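Local coordinates for uncharacterized protein (Porphyromonas gingivalis, PDB 1ZBS) that is of unknown function but, as a putative N-acetylglucosamine kinase with an ASKHA-type nucleotide-binding fold, probably transfers phosphate to an amino sugar, at residues A[152-155]-A[156-160]; A[175-178]-A[179-183]; A[211-214]-A[215-219]. All coordinates share one frame; numbering follows the deposited sequence.

All three contacts are local and follow one another in sequence. Contacts 1 and 3 each lie within one helix, 147-159 and 210-229, whereas contact 2 spans the loop between helices 167-174 and 179-188 and the first turn of the latter. Contact 1 is buried and touches both others, each with its centre about 12 Å away. Contacts 2 and 3 do not meet, their nearest atoms being about 12 Å apart. Contact 2 lies at the surface, and contact 3 is partly buried. Apolar branches and glycine dominate the buried contact, between neighbouring helices and the second subunit, whereas carboxylate, water and amides appear towards the surface. Contact 2 touches the second subunit too.

Contact 1: residues A[152-155]-A[156-160]; sequences RLFI and GSLLK
Ile155 and Leu159, one helical turn apart, run alongside each other off the same face of the helix, with Ile155 CD1 3.6 Å from Leu159 CD2. The Ile155 ethyl branch sits between its own backbone N and carbonyl carbon (chi1 80°), which carries CG1 over the next peptide, 3.2 Å from Gly156 N. Gly156, having no side chain, fits close against Arg152 O, to which its N donates a 3.0 Å hydrogen bond. Round the helix, Leu158 CD1 approaches Phe154 CZ obliquely at 4.1 Å, and both side chains swing out anti to their backbone N. Leu158 N also donates to Phe154 O at 2.9 Å. Phe171 of helix 167-174 packs against Ile155 and Leu158, while Leu141 of the second subunit packs on Ile155. Ser157, a polar side chain among these apolar ones, folds back on its helix, its OG 3.0 Å from Phe154 O and 3.3 Å from Leu153 O, either of which may take its proton. Serine can thus be buried by bonding to its own backbone, while the side carrying Ile155, Leu158 and Leu159 meets helices 167-174 and 179-188 with hydrocarbon.

Contact 2: residues A[175-178]-A[179-183]; sequences YGLT and SADII
Thr178 O accepts a 3.1 Å hydrogen bond from Ile182 N, and this i to i+4 link closes the first turn of helix 179-188. Before it, the chain is extended at Leu177 and Thr178, and Gly176 has left-handed backbone angles (phi 51°). Glycine takes such angles with little strain, which suits the C-prime residue of the Schellman motif that ends helix 167-174.

Thr178 occupies the N-cap position, yet its hydroxyl does not cap the helix. With OG1 anti to the backbone N (chi1 -172°), the methyl CG2 is the branch that faces the turn, 3.1 Å from Asp181 OD2. The hydroxyl is turned instead towards a water, 2.9 Å from OG1, which accepts from Ala180 N at 3.1 Å. The water thus satisfies one of the N-H groups at the start of the helix. The Asp181 side chain lies roughly perpendicular to that of Thr178 and brings OD2 within 3.3 Å of Thr178 N, a weak, bent hydrogen bond. A carboxylate suits the first turn, where it would probably be stabilised by the positive end of the helix dipole.

The apolar side is made by Leu177, whose CD2 lies obliquely against Asp181 CB at 3.6 Å and whose CD1 reaches Ile182 CG1 at 4.2 Å. Ile182 also packs on Ile155 and Leu159 of helix 147-159 and on Leu141 of the second subunit.

The arrangement is a short interhelical connection between helices 167-174 and 179-188: a Schellman C-cap on glycine is followed at once by a helix start at which a water lies between the Thr178 hydroxyl and Ala180 N. Only the reciprocal half of a capping box, from Asp181 to Thr178 N, is present, and it is weak.

Contact 3: residues A[211-214]-A[215-219]; sequences AVYS and LVQNS
The ring of Tyr213 receives Gln217 at its edge: OE1 lies in the ring plane, 3.2 Å from CE1. Ring and amide planes stand at 90° to each other, so the meeting is of carbonyl oxygen with aromatic C-H and not a stack of flat faces. Both side chains leave the helix anti to their backbone N (Tyr213 chi1 -174°), and the extended glutamine chain carries OE1 to the ring edge.

The second amide, that of Asn218, has Ser214 O over its face, 2.9 Å from CG. ND2 is equally close to Ser214 O, at 2.9 Å, but its N-H bonds lie in the amide plane and do not point at that oxygen, which takes Asn218 N instead, also at 2.9 Å. Gln217 N likewise donates to Tyr213 O at 2.9 Å. Ser214 OG turns back about one turn and makes a weak 3.4 Å hydrogen bond to Ala211 O, an oxygen that also accepts from Leu215 N.

Leu215 faces Leu153 and Ser157 of helix 147-159, and Val216 packs on Ile203 and Val251. Tyr213 and Gln217 also pack on helix 249-258, Tyr213 on Val251 and Ser254 and Gln217 on Val255. Their own approach is consistent with a weak attraction between the partly negative oxygen and the partly positive C-H edge of the ring.

Contact 1: residues A[152-155]-A[156-160]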
ATOM      1  N   ARG A 152       7.842  -0.892   3.691  1.00 21.19           N
ATOM      2  CA  ARG A 152       6.960  -1.954   3.219  1.00 24.79           C
ATOM      3  C   ARG A 152       7.681  -2.902   2.265  1.00 25.37           C
ATOM      4  O   ARG A 152       7.434  -4.113   2.282  1.00 24.91           O
ATOM      5  CB  ARG A 152       5.691  -1.408   2.558  1.00 25.77           C
ATOM      6  CG  ARG A 152       5.876  -0.743   1.218  1.00 28.33           C
ATOM      7  CD  ARG A 152       4.544  -0.714   0.472  1.00 27.53           C
ATOM      8  NE  ARG A 152       4.469   0.426  -0.428  1.00 27.29           N
ATOM      9  CZ  ARG A 152       4.858   0.416  -1.693  1.00 26.17           C
ATOM     10  NH1 ARG A 152       5.352  -0.688  -2.232  1.00 26.60           N
ATOM     11  NH2 ARG A 152       4.762   1.523  -2.416  1.00 28.06           N
ATOM     12  N   LEU A 153       8.575  -2.366   1.440  1.00 23.60           N
ATOM     13  CA  LEU A 153       9.327  -3.215   0.527  1.00 25.36           C
ATOM     14  C   LEU A 153      10.157  -4.179   1.376  1.00 24.65           C
ATOM     15  O   LEU A 153      10.117  -5.399   1.192  1.00 24.45           O
ATOM     16  CB  LEU A 153      10.252  -2.374  -0.376  1.00 23.60           C
ATOM     17  CG  LEU A 153       9.586  -1.486  -1.433  1.00 24.01           C
ATOM     18  CD1 LEU A 153      10.651  -0.685  -2.181  1.00 23.43           C
ATOM     19  CD2 LEU A 153       8.788  -2.346  -2.429  1.00 24.56           C
ATOM     20  N   PHE A 154      10.890  -3.622   2.330  1.00 26.10           N
ATOM     21  CA  PHE A 154      11.735  -4.426   3.199  1.00 25.63           C
ATOM     22  C   PHE A 154      11.011  -5.538   3.975  1.00 24.27           C
ATOM     23  O   PHE A 154      11.379  -6.707   3.857  1.00 24.44           O
ATOM     24  CB  PHE A 154      12.477  -3.518   4.173  1.00 24.09           C
ATOM     25  CG  PHE A 154      13.384  -4.258   5.102  1.00 26.13           C
ATOM     26  CD1 PHE A 154      14.547  -4.852   4.635  1.00 26.55           C
ATOM     27  CD2 PHE A 154      13.067  -4.372   6.447  1.00 26.70           C
ATOM     28  CE1 PHE A 154      15.378  -5.548   5.501  1.00 29.61           C
ATOM     29  CE2 PHE A 154      13.890  -5.066   7.317  1.00 29.41           C
ATOM     30  CZ  PHE A 154      15.047  -5.654   6.844  1.00 29.19           C
ATOM     31  N   ILE A 155       9.992  -5.199   4.763  1.00 24.94           N
ATOM     32  CA  ILE A 155       9.317  -6.238   5.527  1.00 27.97           C
ATOM     33  C   ILE A 155       8.621  -7.251   4.605  1.00 27.56           C
ATOM     34  O   ILE A 155       8.507  -8.435   4.937  1.00 26.47           O
ATOM     35  CB  ILE A 155       8.325  -5.641   6.591  1.00 30.59           C
ATOM     36  CG1 ILE A 155       7.017  -5.233   5.954  1.00 31.90           C
ATOM     37  CG2 ILE A 155       8.950  -4.438   7.287  1.00 30.47           C
ATOM     38  CD1 ILE A 155       5.977  -6.322   6.075  1.00 36.73           C
ATOM     39  N   GLY A 156       8.193  -6.802   3.430  1.00 28.97           N
ATOM     40  CA  GLY A 156       7.544  -7.707   2.495  1.00 29.99           C
ATOM     41  C   GLY A 156       8.499  -8.821   2.094  1.00 31.09           C
ATOM     42  O   GLY A 156       8.215 -10.005   2.291  1.00 28.76           O
ATOM     43  N   SER A 157       9.644  -8.443   1.541  1.00 30.15           N
ATOM     44  CA  SER A 157      10.629  -9.429   1.121  1.00 31.61           C
ATOM     45  C   SER A 157      11.166 -10.212   2.315  1.00 30.73           C
ATOM     46  O   SER A 157      11.444 -11.407   2.222  1.00 30.39           O
ATOM     47  CB  SER A 157      11.784  -8.737   0.409  1.00 32.36           C
ATOM     48  OG  SER A 157      12.358  -7.784   1.273  1.00 38.32           O
ATOM     49  N   LEU A 158      11.326  -9.534   3.441  1.00 30.04           N
ATOM     50  CA  LEU A 158      11.826 -10.193   4.643  1.00 29.32           C
ATOM     51  C   LEU A 158      10.876 -11.330   5.050  1.00 28.25           C
ATOM     52  O   LEU A 158      11.294 -12.462   5.285  1.00 26.40           O
ATOM     53  CB  LEU A 158      11.923  -9.166   5.765  1.00 31.12           C
ATOM     54  CG  LEU A 158      12.444  -9.602   7.125  1.00 30.82           C
ATOM     55  CD1 LEU A 158      13.966  -9.616   7.116  1.00 33.56           C
ATOM     56  CD2 LEU A 158      11.937  -8.629   8.168  1.00 32.35           C
ATOM     57  N   LEU A 159       9.592 -11.010   5.120  1.00 28.72           N
ATOM     58  CA  LEU A 159       8.571 -11.969   5.505  1.00 28.03           C
ATOM     59  C   LEU A 159       8.434 -13.116   4.511  1.00 27.52           C
ATOM     60  O   LEU A 159       8.003 -14.209   4.876  1.00 27.83           O
ATOM     61  CB  LEU A 159       7.236 -11.246   5.666  1.00 27.70           C
ATOM     62  CG  LEU A 159       6.677 -11.085   7.082  1.00 29.65           C
ATOM     63  CD1 LEU A 159       7.774 -11.178   8.138  1.00 26.32           C
ATOM     64  CD2 LEU A 159       5.941  -9.761   7.155  1.00 25.38           C
ATOM     65  N   LYS A 160       8.820 -12.880   3.263  1.00 25.95           N
ATOM     66  CA  LYS A 160       8.717 -13.916   2.251  1.00 25.97           C
ATOM     67  C   LYS A 160      10.036 -14.598   1.910  1.00 27.49           C
ATOM     68  O   LYS A 160      10.236 -15.091   0.796  1.00 27.85           O
ATOM     69  CB  LYS A 160       8.045 -13.344   1.008  1.00 25.98           C
ATOM     70  CG  LYS A 160       6.670 -12.797   1.346  1.00 25.21           C
ATOM     71  CD  LYS A 160       5.642 -13.102   0.294  1.00 24.28           C
ATOM     72  CE  LYS A 160       4.312 -12.522   0.717  1.00 22.43           C
ATOM     73  NZ  LYS A 160       3.238 -12.738  -0.309  1.00 25.67           N
TER

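Contact 2: residues A[175-178]-A[179-183]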
ATOM      1  N   TYR A 175      11.914  -5.776  17.419  1.00 31.89           N
ATOM      2  CA  TYR A 175      10.703  -4.975  17.564  1.00 33.22           C
ATOM      3  C   TYR A 175       9.562  -5.742  18.213  1.00 35.27           C
ATOM      4  O   TYR A 175       8.450  -5.233  18.302  1.00 36.35           O
ATOM      5  CB  TYR A 175      10.257  -4.461  16.193  1.00 32.96           C
ATOM      6  CG  TYR A 175      11.289  -3.569  15.547  1.00 31.73           C
ATOM      7  CD1 TYR A 175      11.476  -2.263  15.992  1.00 31.62           C
ATOM      8  CD2 TYR A 175      12.135  -4.052  14.548  1.00 30.61           C
ATOM      9  CE1 TYR A 175      12.480  -1.458  15.466  1.00 31.95           C
ATOM     10  CE2 TYR A 175      13.154  -3.251  14.012  1.00 31.42           C
ATOM     11  CZ  TYR A 175      13.314  -1.955  14.482  1.00 31.55           C
ATOM     12  OH  TYR A 175      14.309  -1.152  13.995  1.00 33.34           O
ATOM     13  N   GLY A 176       9.831  -6.964  18.660  1.00 35.56           N
ATOM     14  CA  GLY A 176       8.788  -7.747  19.299  1.00 35.08           C
ATOM     15  C   GLY A 176       7.526  -7.811  18.459  1.00 34.40           C
ATOM     16  O   GLY A 176       6.422  -7.571  18.940  1.00 33.70           O
ATOM     17  N   LEU A 177       7.682  -8.128  17.186  1.00 33.96           N
ATOM     18  CA  LEU A 177       6.524  -8.211  16.319  1.00 32.79           C
ATOM     19  C   LEU A 177       6.394  -9.597  15.725  1.00 33.15           C
ATOM     20  O   LEU A 177       7.315 -10.417  15.779  1.00 30.58           O
ATOM     21  CB  LEU A 177       6.632  -7.192  15.178  1.00 28.88           C
ATOM     22  CG  LEU A 177       6.382  -5.716  15.506  1.00 29.53           C
ATOM     23  CD1 LEU A 177       6.853  -4.842  14.338  1.00 27.49           C
ATOM     24  CD2 LEU A 177       4.902  -5.503  15.789  1.00 26.77           C
ATOM     25  N   THR A 178       5.221  -9.849  15.170  1.00 34.14           N
ATOM     26  CA  THR A 178       4.962 -11.098  14.501  1.00 34.04           C
ATOM     27  C   THR A 178       4.306 -10.703  13.197  1.00 33.72           C
ATOM     28  O   THR A 178       3.915  -9.545  13.018  1.00 31.87           O
ATOM     29  CB  THR A 178       4.013 -12.004  15.289  1.00 36.03           C
ATOM     30  OG1 THR A 178       3.968 -13.283  14.644  1.00 42.34           O
ATOM     31  CG2 THR A 178       2.605 -11.420  15.333  1.00 31.64           C
ATOM     32  N   SER A 179       4.186 -11.660  12.288  1.00 32.74           N
ATOM     33  CA  SER A 179       3.575 -11.380  11.005  1.00 31.48           C
ATOM     34  C   SER A 179       2.168 -10.823  11.209  1.00 30.02           C
ATOM     35  O   SER A 179       1.796  -9.819  10.596  1.00 29.15           O
ATOM     36  CB  SER A 179       3.536 -12.651  10.156  1.00 30.15           C
ATOM     37  OG  SER A 179       3.515 -12.329   8.776  1.00 29.01           O
ATOM     38  N   ALA A 180       1.391 -11.450  12.089  1.00 29.33           N
ATOM     39  CA  ALA A 180       0.030 -10.985  12.328  1.00 28.09           C
ATOM     40  C   ALA A 180      -0.014  -9.554  12.892  1.00 28.65           C
ATOM     41  O   ALA A 180      -0.900  -8.775  12.523  1.00 28.14           O
ATOM     42  CB  ALA A 180      -0.716 -11.960  13.251  1.00 28.83           C
ATOM     43  N   ASP A 181       0.927  -9.190  13.766  1.00 27.39           N
ATOM     44  CA  ASP A 181       0.930  -7.816  14.306  1.00 28.74           C
ATOM     45  C   ASP A 181       1.212  -6.816  13.174  1.00 26.04           C
ATOM     46  O   ASP A 181       0.613  -5.736  13.122  1.00 26.18           O
ATOM     47  CB  ASP A 181       1.987  -7.625  15.412  1.00 30.92           C
ATOM     48  CG  ASP A 181       1.738  -8.497  16.632  1.00 34.74           C
ATOM     49  OD1 ASP A 181       0.565  -8.662  17.026  1.00 36.41           O
ATOM     50  OD2 ASP A 181       2.726  -9.007  17.210  1.00 37.86           O
ATOM     51  N   ILE A 182       2.123  -7.175  12.275  1.00 23.24           N
ATOM     52  CA  ILE A 182       2.453  -6.302  11.157  1.00 23.70           C
ATOM     53  C   ILE A 182       1.205  -6.074  10.288  1.00 24.05           C
ATOM     54  O   ILE A 182       0.892  -4.934   9.926  1.00 25.58           O
ATOM     55  CB  ILE A 182       3.635  -6.895  10.346  1.00 22.04           C
ATOM     56  CG1 ILE A 182       4.883  -6.905  11.238  1.00 20.30           C
ATOM     57  CG2 ILE A 182       3.896  -6.080   9.084  1.00 19.76           C
ATOM     58  CD1 ILE A 182       6.104  -7.536  10.632  1.00 15.57           C
ATOM     59  N   ILE A 183       0.468  -7.141   9.992  1.00 24.40           N
ATOM     60  CA  ILE A 183      -0.751  -7.020   9.191  1.00 25.68           C
ATOM     61  C   ILE A 183      -1.751  -6.104   9.892  1.00 26.39           C
ATOM     62  O   ILE A 183      -2.351  -5.222   9.270  1.00 24.23           O
ATOM     63  CB  ILE A 183      -1.419  -8.395   8.961  1.00 27.02           C
ATOM     64  CG1 ILE A 183      -0.515  -9.266   8.097  1.00 27.36           C
ATOM     65  CG2 ILE A 183      -2.768  -8.223   8.266  1.00 25.87           C
ATOM     66  CD1 ILE A 183      -0.171  -8.642   6.772  1.00 24.64           C
TER
HETATM   67  O   HOH W   1       1.638 -14.323  13.184  1.00 39.84           O

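Contact 3: residues A[211-214]-A[215-219]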
ATOM      1  N   ALA A 211      21.141  -7.876  -0.427  1.00 43.47           N
ATOM      2  CA  ALA A 211      19.694  -7.788  -0.586  1.00 41.90           C
ATOM      3  C   ALA A 211      19.113  -6.480  -0.057  1.00 40.10           C
ATOM      4  O   ALA A 211      18.199  -5.916  -0.651  1.00 39.50           O
ATOM      5  CB  ALA A 211      19.034  -8.968   0.110  1.00 42.64           C
ATOM      6  N   VAL A 212      19.643  -6.006   1.063  1.00 39.58           N
ATOM      7  CA  VAL A 212      19.176  -4.770   1.685  1.00 38.90           C
ATOM      8  C   VAL A 212      19.598  -3.555   0.867  1.00 37.86           C
ATOM      9  O   VAL A 212      18.775  -2.695   0.554  1.00 35.08           O
ATOM     10  CB  VAL A 212      19.738  -4.633   3.126  1.00 39.40           C
ATOM     11  CG1 VAL A 212      19.316  -3.313   3.743  1.00 39.08           C
ATOM     12  CG2 VAL A 212      19.243  -5.792   3.982  1.00 40.93           C
ATOM     13  N   TYR A 213      20.885  -3.497   0.525  1.00 37.58           N
ATOM     14  CA  TYR A 213      21.444  -2.394  -0.249  1.00 36.66           C
ATOM     15  C   TYR A 213      20.772  -2.230  -1.621  1.00 36.14           C
ATOM     16  O   TYR A 213      20.400  -1.122  -1.999  1.00 35.53           O
ATOM     17  CB  TYR A 213      22.964  -2.584  -0.423  1.00 37.03           C
ATOM     18  CG  TYR A 213      23.660  -1.413  -1.092  1.00 37.49           C
ATOM     19  CD1 TYR A 213      23.602  -1.236  -2.476  1.00 38.60           C
ATOM     20  CD2 TYR A 213      24.320  -0.445  -0.335  1.00 38.24           C
ATOM     21  CE1 TYR A 213      24.179  -0.118  -3.089  1.00 40.11           C
ATOM     22  CE2 TYR A 213      24.899   0.677  -0.935  1.00 41.06           C
ATOM     23  CZ  TYR A 213      24.821   0.836  -2.313  1.00 40.18           C
ATOM     24  OH  TYR A 213      25.355   1.960  -2.905  1.00 40.75           O
ATOM     25  N   SER A 214      20.607  -3.319  -2.364  1.00 35.27           N
ATOM     26  CA  SER A 214      19.983  -3.210  -3.671  1.00 35.34           C
ATOM     27  C   SER A 214      18.521  -2.775  -3.528  1.00 34.83           C
ATOM     28  O   SER A 214      17.974  -2.110  -4.409  1.00 32.97           O
ATOM     29  CB  SER A 214      20.063  -4.533  -4.429  1.00 35.85           C
ATOM     30  OG  SER A 214      19.173  -5.485  -3.881  1.00 43.20           O
ATOM     31  N   LEU A 215      17.886  -3.150  -2.418  1.00 33.66           N
ATOM     32  CA  LEU A 215      16.500  -2.759  -2.183  1.00 31.46           C
ATOM     33  C   LEU A 215      16.415  -1.234  -2.038  1.00 31.23           C
ATOM     34  O   LEU A 215      15.562  -0.590  -2.652  1.00 31.06           O
ATOM     35  CB  LEU A 215      15.947  -3.451  -0.931  1.00 31.15           C
ATOM     36  CG  LEU A 215      14.515  -3.092  -0.500  1.00 31.43           C
ATOM     37  CD1 LEU A 215      13.876  -4.277   0.248  1.00 32.36           C
ATOM     38  CD2 LEU A 215      14.542  -1.850   0.384  1.00 26.67           C
ATOM     39  N   VAL A 216      17.305  -0.658  -1.238  1.00 30.85           N
ATOM     40  CA  VAL A 216      17.318   0.789  -1.033  1.00 31.13           C
ATOM     41  C   VAL A 216      17.725   1.519  -2.307  1.00 31.20           C
ATOM     42  O   VAL A 216      17.174   2.567  -2.646  1.00 27.36           O
ATOM     43  CB  VAL A 216      18.276   1.170   0.109  1.00 29.87           C
ATOM     44  CG1 VAL A 216      18.379   2.685   0.227  1.00 28.50           C
ATOM     45  CG2 VAL A 216      17.755   0.578   1.420  1.00 28.36           C
ATOM     46  N   GLN A 217      18.691   0.931  -3.007  1.00 32.76           N
ATOM     47  CA  GLN A 217      19.216   1.466  -4.250  1.00 33.22           C
ATOM     48  C   GLN A 217      18.153   1.530  -5.351  1.00 32.80           C
ATOM     49  O   GLN A 217      18.014   2.548  -6.033  1.00 31.50           O
ATOM     50  CB  GLN A 217      20.393   0.597  -4.698  1.00 37.58           C
ATOM     51  CG  GLN A 217      20.883   0.811  -6.121  1.00 42.18           C
ATOM     52  CD  GLN A 217      21.974  -0.189  -6.503  1.00 45.06           C
ATOM     53  OE1 GLN A 217      23.141  -0.041  -6.123  1.00 44.12           O
ATOM     54  NE2 GLN A 217      21.587  -1.225  -7.239  1.00 46.24           N
ATOM     55  N   ASN A 218      17.399   0.450  -5.522  1.00 31.55           N
ATOM     56  CA  ASN A 218      16.376   0.411  -6.550  1.00 30.61           C
ATOM     57  C   ASN A 218      15.247   1.385  -6.269  1.00 29.56           C
ATOM     58  O   ASN A 218      14.652   1.948  -7.191  1.00 26.29           O
ATOM     59  CB  ASN A 218      15.816  -1.001  -6.694  1.00 33.88           C
ATOM     60  CG  ASN A 218      16.873  -1.993  -7.109  1.00 38.81           C
ATOM     61  OD1 ASN A 218      17.856  -1.627  -7.760  1.00 38.45           O
ATOM     62  ND2 ASN A 218      16.681  -3.256  -6.748  1.00 41.00           N
ATOM     63  N   SER A 219      14.953   1.596  -4.994  1.00 27.75           N
ATOM     64  CA  SER A 219      13.892   2.514  -4.644  1.00 26.74           C
ATOM     65  C   SER A 219      14.316   3.952  -4.927  1.00 25.05           C
ATOM     66  O   SER A 219      13.526   4.745  -5.442  1.00 23.55           O
ATOM     67  CB  SER A 219      13.511   2.356  -3.177  1.00 27.34           C
ATOM     68  OG  SER A 219      12.273   3.008  -2.938  1.00 31.42           O
TER